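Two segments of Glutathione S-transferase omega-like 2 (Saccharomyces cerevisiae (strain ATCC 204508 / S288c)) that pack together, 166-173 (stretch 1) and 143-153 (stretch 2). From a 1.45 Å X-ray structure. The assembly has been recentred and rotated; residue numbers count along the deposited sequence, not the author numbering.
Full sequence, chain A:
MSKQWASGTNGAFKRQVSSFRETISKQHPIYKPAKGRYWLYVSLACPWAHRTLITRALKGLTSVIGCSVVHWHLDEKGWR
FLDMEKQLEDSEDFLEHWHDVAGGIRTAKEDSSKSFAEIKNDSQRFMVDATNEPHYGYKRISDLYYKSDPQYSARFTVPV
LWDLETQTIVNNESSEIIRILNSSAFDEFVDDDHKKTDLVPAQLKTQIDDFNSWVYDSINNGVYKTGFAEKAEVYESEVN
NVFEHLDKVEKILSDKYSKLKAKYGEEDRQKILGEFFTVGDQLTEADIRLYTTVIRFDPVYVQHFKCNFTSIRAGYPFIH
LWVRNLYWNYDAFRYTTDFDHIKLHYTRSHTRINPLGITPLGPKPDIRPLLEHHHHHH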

# COMPACT_ATOMS: atom_id res chain seq x y z
N THR A 166 -30.02 -34.20 4.94
CA THR A 166 -29.28 -34.87 5.98
C THR A 166 -28.71 -33.88 7.01
O THR A 166 -28.19 -34.30 8.06
CB THR A 166 -28.17 -35.73 5.35
OG1 THR A 166 -27.24 -34.87 4.67
CG2 THR A 166 -28.71 -36.75 4.33
N GLN A 167 -28.79 -32.56 6.73
CA GLN A 167 -28.25 -31.51 7.61
C GLN A 167 -26.76 -31.73 7.85
O GLN A 167 -26.31 -31.84 8.98
CB GLN A 167 -29.03 -31.36 8.91
CG GLN A 167 -30.49 -31.10 8.62
CD GLN A 167 -31.24 -30.53 9.79
OE1 GLN A 167 -30.65 -30.08 10.78
NE2 GLN A 167 -32.57 -30.51 9.67
N THR A 168 -26.03 -31.87 6.74
CA THR A 168 -24.60 -32.08 6.81
C THR A 168 -23.94 -31.15 5.82
O THR A 168 -24.55 -30.70 4.85
CB THR A 168 -24.22 -33.55 6.46
OG1 THR A 168 -24.76 -33.92 5.19
CG2 THR A 168 -24.68 -34.53 7.57
N ILE A 169 -22.64 -30.97 6.01
CA ILE A 169 -21.82 -30.32 5.02
C ILE A 169 -21.39 -31.35 3.99
O ILE A 169 -20.69 -32.32 4.34
CB ILE A 169 -20.61 -29.68 5.70
CG1 ILE A 169 -21.09 -28.68 6.72
CG2 ILE A 169 -19.66 -29.08 4.67
CD1 ILE A 169 -19.95 -27.93 7.37
N VAL A 170 -21.80 -31.15 2.74
CA VAL A 170 -21.39 -32.03 1.65
C VAL A 170 -19.92 -31.82 1.37
O VAL A 170 -19.11 -32.75 1.33
CB VAL A 170 -22.24 -31.80 0.38
CG1 VAL A 170 -21.71 -32.62 -0.82
CG2 VAL A 170 -23.75 -32.08 0.68
N ASN A 171 -19.53 -30.55 1.20
CA ASN A 171 -18.19 -30.24 0.73
C ASN A 171 -17.91 -28.81 1.17
O ASN A 171 -18.77 -27.94 0.98
CB ASN A 171 -18.08 -30.39 -0.76
CG ASN A 171 -16.67 -30.45 -1.25
OD1 ASN A 171 -15.95 -29.44 -1.15
ND2 ASN A 171 -16.25 -31.57 -1.83
N ASN A 172 -16.72 -28.58 1.77
CA ASN A 172 -16.26 -27.23 2.11
C ASN A 172 -14.91 -26.93 1.48
O ASN A 172 -14.18 -26.04 1.95
CB ASN A 172 -16.31 -26.98 3.61
CG ASN A 172 -15.21 -27.67 4.36
OD1 ASN A 172 -14.63 -28.67 3.84
ND2 ASN A 172 -14.88 -27.15 5.58
N GLU A 173 -14.61 -27.54 0.35
CA GLU A 173 -13.40 -27.27 -0.43
C GLU A 173 -13.81 -26.56 -1.71
O GLU A 173 -14.40 -27.15 -2.60
CB GLU A 173 -12.64 -28.58 -0.66
CG GLU A 173 -11.50 -28.51 -1.62
CD GLU A 173 -10.56 -27.33 -1.29
OE1 GLU A 173 -10.13 -27.22 -0.11
OE2 GLU A 173 -10.25 -26.53 -2.20
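Stretch 2 (143-153) DLYYKSDPQYS

Stretch 2 enters as the last turns of a helix, 143-148, which begins earlier in the chain. Backbone hydrogen bonds hold these turns, such as Ser148 N to Leu144 O (3.0 Å) and Asp149 N to Tyr145 O (2.9 Å). Asp149 is the first residue to leave helical phi/psi. It opens a type I beta turn that runs to Tyr152, closed by Tyr152 N to Asp149 O at 3.0 Å. The helix runs across the strand rather than alongside it. The nearest CA atoms are Thr168 CA and Ser148 CA, 4.3 Å apart. Together the two stretches bury 382 Å².

Along stretch 1, Thr166 is too far away to touch stretch 2. Gln167 has phi/psi of 57/52, a left-handed conformation, and its CB points toward the helix. Its side chain, m at chi1 and t at chi2, reaches Lys147, with Gln167 OE1 3.0 Å from Lys147 CE. A water links the backbones here: it donates to Gln167 O at 2.8 Å and to Lys147 O at 3.1 Å, though it has more acceptors in reach than protons.

Thr168 and Ile169 are in extended strand conformation. Thr168 sits against Ser148, with Thr168 CA 3.2 Å from Ser148 OG. Its CB points sideways.

Ile169 makes two kinds of contact. Its backbone Ile169 N donates to Ser148 OG at 2.7 Å, with an N-H...acceptor angle of 165°. Ser148 CB points toward stretch 1, chi1 is t, and its OG meets the strand. The Ile169 side chain starts sideways, but its m, t rotamer carries the tip nearer. Ile169 CD1 lies over one face of the Tyr145 ring, 3.7 Å from the centroid and 8° off the ring normal. This is a CH-pi contact. The nearest ring atom is Tyr145 CD2, 3.8 Å from Ile169 CD1.

The chain turns a corner at Val170, whose CB points away from stretch 2. Asn171 is out of reach too; its OD1 accepts from Glu173 N at 2.8 Å.

Asn172 returns to the contact with CB toward stretch 2. Asn172 ND2 donates to Tyr145 OH at 2.9 Å and 172°, a nearly straight bond near the ring plane. Tyr145 CB points away, but the long side chain brings its hydroxyl back to Asn172. Asn172 ND2 also donates at 2.9 Å to a second water, which in turn donates to Tyr152 OH at 2.8 Å. The water thus joins the Asn172 amide to the residue that ends the turn.

Glu173 makes no contact with stretch 2. It is the N-cap of the following helix.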

# COMPACT_ATOMS: atom_id res chain seq x y z
N ASP A 143 -22.25 -23.22 13.88
CA ASP A 143 -23.47 -24.00 14.16
C ASP A 143 -23.72 -25.05 13.09
O ASP A 143 -24.18 -26.15 13.40
CB ASP A 143 -24.69 -23.11 14.33
CG ASP A 143 -24.58 -22.13 15.53
OD1 ASP A 143 -23.98 -22.48 16.57
OD2 ASP A 143 -25.13 -21.01 15.42
N LEU A 144 -23.50 -24.72 11.81
CA LEU A 144 -23.61 -25.69 10.72
C LEU A 144 -22.56 -26.79 10.86
O LEU A 144 -22.86 -27.98 10.65
CB LEU A 144 -23.44 -24.99 9.37
CG LEU A 144 -24.51 -23.97 9.07
CD1 LEU A 144 -24.16 -23.03 7.86
CD2 LEU A 144 -25.86 -24.66 8.82
N TYR A 145 -21.34 -26.42 11.23
CA TYR A 145 -20.24 -27.36 11.38
C TYR A 145 -20.53 -28.36 12.50
O TYR A 145 -20.39 -29.57 12.32
CB TYR A 145 -18.90 -26.61 11.62
CG TYR A 145 -18.23 -26.14 10.35
CD1 TYR A 145 -18.56 -24.93 9.74
CD2 TYR A 145 -17.25 -26.89 9.77
CE1 TYR A 145 -17.96 -24.55 8.57
CE2 TYR A 145 -16.63 -26.51 8.60
CZ TYR A 145 -16.99 -25.31 7.99
OH TYR A 145 -16.34 -25.01 6.80
N TYR A 146 -20.96 -27.86 13.66
CA TYR A 146 -21.25 -28.76 14.79
C TYR A 146 -22.48 -29.62 14.51
O TYR A 146 -22.54 -30.79 14.94
CB TYR A 146 -21.41 -27.94 16.07
CG TYR A 146 -20.13 -27.33 16.62
CD1 TYR A 146 -18.95 -28.07 16.68
CD2 TYR A 146 -20.10 -26.03 17.11
CE1 TYR A 146 -17.76 -27.52 17.21
CE2 TYR A 146 -18.90 -25.47 17.63
CZ TYR A 146 -17.76 -26.22 17.66
OH TYR A 146 -16.59 -25.70 18.19
N LYS A 147 -23.49 -29.08 13.82
CA LYS A 147 -24.61 -29.90 13.39
C LYS A 147 -24.14 -31.08 12.55
O LYS A 147 -24.52 -32.23 12.79
CB LYS A 147 -25.62 -29.05 12.62
CG LYS A 147 -26.87 -29.81 12.15
CD LYS A 147 -27.62 -30.44 13.34
CE LYS A 147 -28.82 -31.20 12.85
NZ LYS A 147 -29.59 -31.82 13.97
N SER A 148 -23.31 -30.82 11.55
CA SER A 148 -22.81 -31.87 10.68
C SER A 148 -21.96 -32.86 11.47
O SER A 148 -22.12 -34.09 11.32
CB SER A 148 -22.01 -31.25 9.54
OG SER A 148 -21.88 -32.08 8.40
N ASP A 149 -21.10 -32.38 12.35
CA ASP A 149 -20.10 -33.22 13.02
C ASP A 149 -19.85 -32.56 14.38
O ASP A 149 -19.13 -31.56 14.47
CB ASP A 149 -18.82 -33.35 12.21
CG ASP A 149 -17.72 -34.07 12.96
OD1 ASP A 149 -18.02 -34.60 14.04
OD2 ASP A 149 -16.56 -34.06 12.48
N PRO A 150 -20.51 -33.04 15.43
CA PRO A 150 -20.30 -32.46 16.77
C PRO A 150 -18.87 -32.52 17.25
O PRO A 150 -18.52 -31.77 18.17
CB PRO A 150 -21.25 -33.30 17.65
CG PRO A 150 -22.36 -33.68 16.70
CD PRO A 150 -21.62 -34.01 15.42
N GLN A 151 -18.02 -33.35 16.66
CA GLN A 151 -16.63 -33.45 17.06
C GLN A 151 -15.71 -32.57 16.24
O GLN A 151 -14.49 -32.68 16.37
CB GLN A 151 -16.17 -34.92 16.94
CG GLN A 151 -16.46 -35.77 18.17
CD GLN A 151 -17.93 -35.79 18.51
OE1 GLN A 151 -18.72 -36.42 17.81
NE2 GLN A 151 -18.31 -35.08 19.56
N TYR A 152 -16.25 -31.70 15.37
CA TYR A 152 -15.40 -30.88 14.51
C TYR A 152 -14.50 -30.00 15.36
O TYR A 152 -14.94 -29.41 16.35
CB TYR A 152 -16.28 -30.01 13.60
CG TYR A 152 -15.49 -29.27 12.53
CD1 TYR A 152 -14.98 -29.93 11.42
CD2 TYR A 152 -15.22 -27.91 12.67
CE1 TYR A 152 -14.24 -29.24 10.42
CE2 TYR A 152 -14.46 -27.24 11.70
CZ TYR A 152 -14.02 -27.90 10.58
OH TYR A 152 -13.26 -27.25 9.65
N SER A 153 -13.23 -29.89 14.98
CA SER A 153 -12.31 -29.06 15.75
C SER A 153 -11.22 -28.45 14.86
O SER A 153 -10.03 -28.51 15.17
CB SER A 153 -11.69 -29.87 16.89
OG SER A 153 -10.88 -30.88 16.33
O HOH W 1 -26.60 -33.70 11.03
O HOH W 2 -12.51 -28.00 7.03